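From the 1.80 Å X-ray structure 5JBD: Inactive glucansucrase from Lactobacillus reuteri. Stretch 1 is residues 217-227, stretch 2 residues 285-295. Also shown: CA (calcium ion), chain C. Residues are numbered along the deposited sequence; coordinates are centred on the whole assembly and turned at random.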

# COMPACT_ATOMS: atom_id res chain seq x y z
N ARG A 217 3.03 6.63 -20.92
CA ARG A 217 2.57 7.43 -19.79
C ARG A 217 1.09 7.83 -19.93
O ARG A 217 0.72 8.99 -19.68
N LEU A 218 0.25 6.89 -20.36
CA LEU A 218 -1.20 7.15 -20.41
C LEU A 218 -1.66 7.10 -18.97
O LEU A 218 -1.65 6.04 -18.35
N MET A 219 -1.97 8.26 -18.40
CA MET A 219 -2.32 8.34 -16.98
C MET A 219 -3.84 8.34 -16.79
O MET A 219 -4.58 8.78 -17.65
N ASN A 220 -4.27 7.80 -15.66
CA ASN A 220 -5.67 7.80 -15.24
C ASN A 220 -6.55 6.92 -16.13
O ASN A 220 -7.76 7.13 -16.20
N ARG A 221 -5.97 5.90 -16.76
CA ARG A 221 -6.73 4.92 -17.53
C ARG A 221 -7.21 3.84 -16.58
O ARG A 221 -6.98 2.64 -16.79
N THR A 222 -7.93 4.30 -15.57
CA THR A 222 -8.25 3.57 -14.35
C THR A 222 -9.73 3.23 -14.35
O THR A 222 -10.55 4.05 -14.77
N ILE A 223 -10.05 2.02 -13.91
CA ILE A 223 -11.44 1.53 -13.80
C ILE A 223 -12.18 1.69 -15.14
O ILE A 223 -11.63 1.26 -16.18
N ASN A 224 -13.34 2.36 -15.17
CA ASN A 224 -14.08 2.56 -16.42
C ASN A 224 -13.46 3.57 -17.39
O ASN A 224 -13.93 3.68 -18.52
N ASN A 225 -12.39 4.27 -17.00
CA ASN A 225 -11.68 5.16 -17.94
C ASN A 225 -10.51 4.49 -18.68
O ASN A 225 -9.68 5.17 -19.27
N GLN A 226 -10.49 3.16 -18.70
CA GLN A 226 -9.44 2.39 -19.40
C GLN A 226 -9.24 2.87 -20.84
O GLN A 226 -8.10 3.02 -21.29
N ALA A 227 -10.35 3.13 -21.55
CA ALA A 227 -10.29 3.58 -22.94
C ALA A 227 -10.20 5.11 -23.11
O ALA A 227 -10.22 5.59 -24.23
N ALA A 285 -5.74 -1.58 -7.30
CA ALA A 285 -6.35 -1.92 -8.60
C ALA A 285 -7.11 -0.76 -9.23
O ALA A 285 -7.32 -0.79 -10.44
N ASP A 286 -7.46 0.27 -8.45
CA ASP A 286 -8.08 1.48 -8.99
C ASP A 286 -7.08 2.54 -9.46
O ASP A 286 -7.49 3.58 -9.96
N ASN A 287 -5.77 2.31 -9.28
CA ASN A 287 -4.77 3.35 -9.51
C ASN A 287 -3.71 2.95 -10.54
O ASN A 287 -2.66 3.58 -10.62
N ILE A 288 -4.01 1.92 -11.33
CA ILE A 288 -3.13 1.38 -12.35
C ILE A 288 -3.94 1.24 -13.64
O ILE A 288 -5.13 0.99 -13.59
N ASP A 289 -3.28 1.41 -14.78
CA ASP A 289 -3.89 1.16 -16.09
C ASP A 289 -4.63 -0.18 -16.04
O ASP A 289 -4.04 -1.22 -15.74
N ALA A 290 -5.95 -0.15 -16.28
CA ALA A 290 -6.78 -1.35 -16.15
C ALA A 290 -6.45 -2.47 -17.12
O ALA A 290 -6.88 -3.61 -16.91
N ASP A 291 -5.67 -2.18 -18.18
CA ASP A 291 -5.12 -3.22 -19.05
C ASP A 291 -4.50 -4.36 -18.26
O ASP A 291 -4.61 -5.52 -18.66
N VAL A 292 -3.82 -4.03 -17.15
CA VAL A 292 -3.08 -5.06 -16.40
C VAL A 292 -4.01 -6.04 -15.68
O VAL A 292 -3.63 -7.18 -15.43
N LEU A 293 -5.24 -5.61 -15.39
CA LEU A 293 -6.25 -6.52 -14.84
C LEU A 293 -6.76 -7.48 -15.92
O LEU A 293 -6.92 -8.66 -15.65
N ASP A 294 -6.99 -6.98 -17.13
CA ASP A 294 -7.32 -7.85 -18.28
C ASP A 294 -6.23 -8.89 -18.51
O ASP A 294 -6.50 -10.07 -18.69
N GLN A 295 -4.98 -8.42 -18.51
CA GLN A 295 -3.82 -9.26 -18.84
C GLN A 295 -3.54 -10.32 -17.79
O GLN A 295 -3.24 -11.47 -18.14

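Gln-226 has more of its surface covered by the other stretch than any other residue here. Its CA-to-CB bond points sideways, but chi1 and chi2 are both t, and this extended chain carries the amide to the start of the helix that includes residues 291-295. There NE2 spends its two hydrogens on two carboxylates, donating to Asp-291 OD1 at 2.8 Å and to Asp-294 OD2 at 2.9 Å, both nearly straight. A glutamine suits the site because its primary amide can serve two acceptors at once. On the way its CD packs 3.7 Å from CB of Ala-290, whose methyl points toward stretch 1 and is small enough to let the amide lie close against the backbone.

That backbone is itself held: Ala-290 N donates to Arg-221 O at 3.0 Å. Asp-289, chi1 t, prepares the turn into the helix, its OD1 accepting a capping bond from Asp-291 N at 3.0 Å. Arg-221, with chi1 and chi2 both m, starts toward stretch 2, its CB 3.9 Å from Asp-289 OD2, but its end leads away, and NH1 donates to Gln-226 O at 3.1 Å within its own stretch.

Ile-223 starts sideways, but its end comes nearer to stretch 2. With chi1 m and chi2 t, its CD1 comes to 3.6 Å from Asp-286 CG, laying a methyl against the carboxylate carbon. Beside it Thr-222, chi1 p, turns its CG2 to 3.3 Å from Asp-286 O, while its hydroxyl finds a partner elsewhere in the structure. Water 1 bridges the backbones, accepting from Ile-223 N at 2.8 Å and donating to Ala-285 O at 2.9 Å and Ile-288 O at 2.8 Å. Asn-287 points its side chain away from stretch 1; its backbone O binds the calcium ion CA at 2.4 Å.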

# COMPACT_ATOMS: atom_id res chain seq x y z
CB ARG A 217 3.48 8.66 -19.55
CG ARG A 217 4.92 8.32 -19.15
CD ARG A 217 5.69 9.52 -18.57
NE ARG A 217 7.04 9.15 -18.13
CZ ARG A 217 8.21 9.52 -18.69
NH1 ARG A 217 8.27 10.35 -19.74
NH2 ARG A 217 9.35 9.07 -18.18
CB LEU A 218 -1.93 6.10 -21.25
CG LEU A 218 -1.48 5.97 -22.71
CD1 LEU A 218 -2.38 5.02 -23.48
CD2 LEU A 218 -1.41 7.32 -23.43
CB MET A 219 -1.72 9.59 -16.34
CG MET A 219 -0.20 9.56 -16.33
SD MET A 219 0.49 10.94 -15.43
CE MET A 219 0.12 10.56 -13.75
CB ASN A 220 -6.23 9.24 -15.16
CG ASN A 220 -5.33 10.19 -14.40
OD1 ASN A 220 -5.09 10.04 -13.20
ND2 ASN A 220 -4.79 11.17 -15.10
CB ARG A 221 -5.91 4.34 -18.69
CG ARG A 221 -5.45 5.37 -19.72
CD ARG A 221 -6.60 6.16 -20.32
NE ARG A 221 -6.18 6.86 -21.53
CZ ARG A 221 -6.24 6.38 -22.78
NH1 ARG A 221 -6.75 5.17 -23.07
NH2 ARG A 221 -5.79 7.13 -23.78
CB THR A 222 -7.96 4.44 -13.13
OG1 THR A 222 -8.51 5.77 -13.33
CG2 THR A 222 -6.43 4.55 -12.92
CB ILE A 223 -12.19 2.14 -12.58
CG1 ILE A 223 -11.27 2.32 -11.38
CG2 ILE A 223 -13.34 1.23 -12.17
CD1 ILE A 223 -11.97 2.83 -10.13
CB ASN A 224 -15.55 2.89 -16.16
CG ASN A 224 -16.26 1.78 -15.38
OD1 ASN A 224 -16.49 0.70 -15.93
ND2 ASN A 224 -16.54 2.02 -14.11
CB ASN A 225 -11.20 6.43 -17.23
CG ASN A 225 -10.96 7.58 -18.20
OD1 ASN A 225 -11.73 7.78 -19.15
ND2 ASN A 225 -9.88 8.31 -18.00
CB GLN A 226 -9.77 0.90 -19.36
CG GLN A 226 -8.70 -0.04 -19.91
CD GLN A 226 -9.09 -1.50 -19.77
OE1 GLN A 226 -10.19 -1.81 -19.33
NE2 GLN A 226 -8.19 -2.40 -20.16
CB ALA A 227 -11.47 3.02 -23.72
CB ALA A 285 -7.27 -3.12 -8.47
CB ASP A 286 -9.03 2.17 -7.98
CG ASP A 286 -10.13 1.24 -7.41
OD1 ASP A 286 -10.40 0.17 -8.00
OD2 ASP A 286 -10.73 1.62 -6.37
CB ASN A 287 -4.12 3.70 -8.18
CG ASN A 287 -5.13 3.91 -7.07
OD1 ASN A 287 -5.23 3.08 -6.18
ND2 ASN A 287 -5.90 5.00 -7.14
CB ILE A 288 -2.52 0.03 -11.92
CG1 ILE A 288 -3.61 -1.04 -11.66
CG2 ILE A 288 -1.66 0.21 -10.67
CD1 ILE A 288 -3.11 -2.31 -11.00
CB ASP A 289 -2.83 1.19 -17.19
CG ASP A 289 -3.43 1.21 -18.60
OD1 ASP A 289 -4.39 0.47 -18.87
OD2 ASP A 289 -2.91 1.94 -19.46
CB ALA A 290 -8.27 -1.00 -16.23
CB ASP A 291 -4.02 -2.68 -19.96
CG ASP A 291 -4.49 -1.66 -20.96
OD1 ASP A 291 -5.72 -1.48 -21.17
OD2 ASP A 291 -3.60 -1.02 -21.57
CB VAL A 292 -2.04 -4.47 -15.42
CG1 VAL A 292 -1.07 -3.54 -16.15
CG2 VAL A 292 -2.69 -3.78 -14.23
CB LEU A 293 -7.39 -5.74 -14.20
CG LEU A 293 -7.01 -4.66 -13.17
CD1 LEU A 293 -8.24 -3.88 -12.75
CD2 LEU A 293 -6.34 -5.28 -11.96
CB ASP A 294 -7.48 -7.02 -19.56
CG ASP A 294 -8.74 -6.17 -19.60
OD1 ASP A 294 -9.73 -6.49 -18.90
OD2 ASP A 294 -8.76 -5.19 -20.35
CB GLN A 295 -2.60 -8.37 -19.09
CG GLN A 295 -2.77 -7.59 -20.38
CD GLN A 295 -1.99 -6.30 -20.48
OE1 GLN A 295 -1.37 -5.83 -19.51
NE2 GLN A 295 -2.04 -5.68 -21.66
CA CA C . -0.43 4.47 -10.73
O HOH W 1 -7.86 0.58 -12.91
O HOH W 2 1.02 2.71 -11.50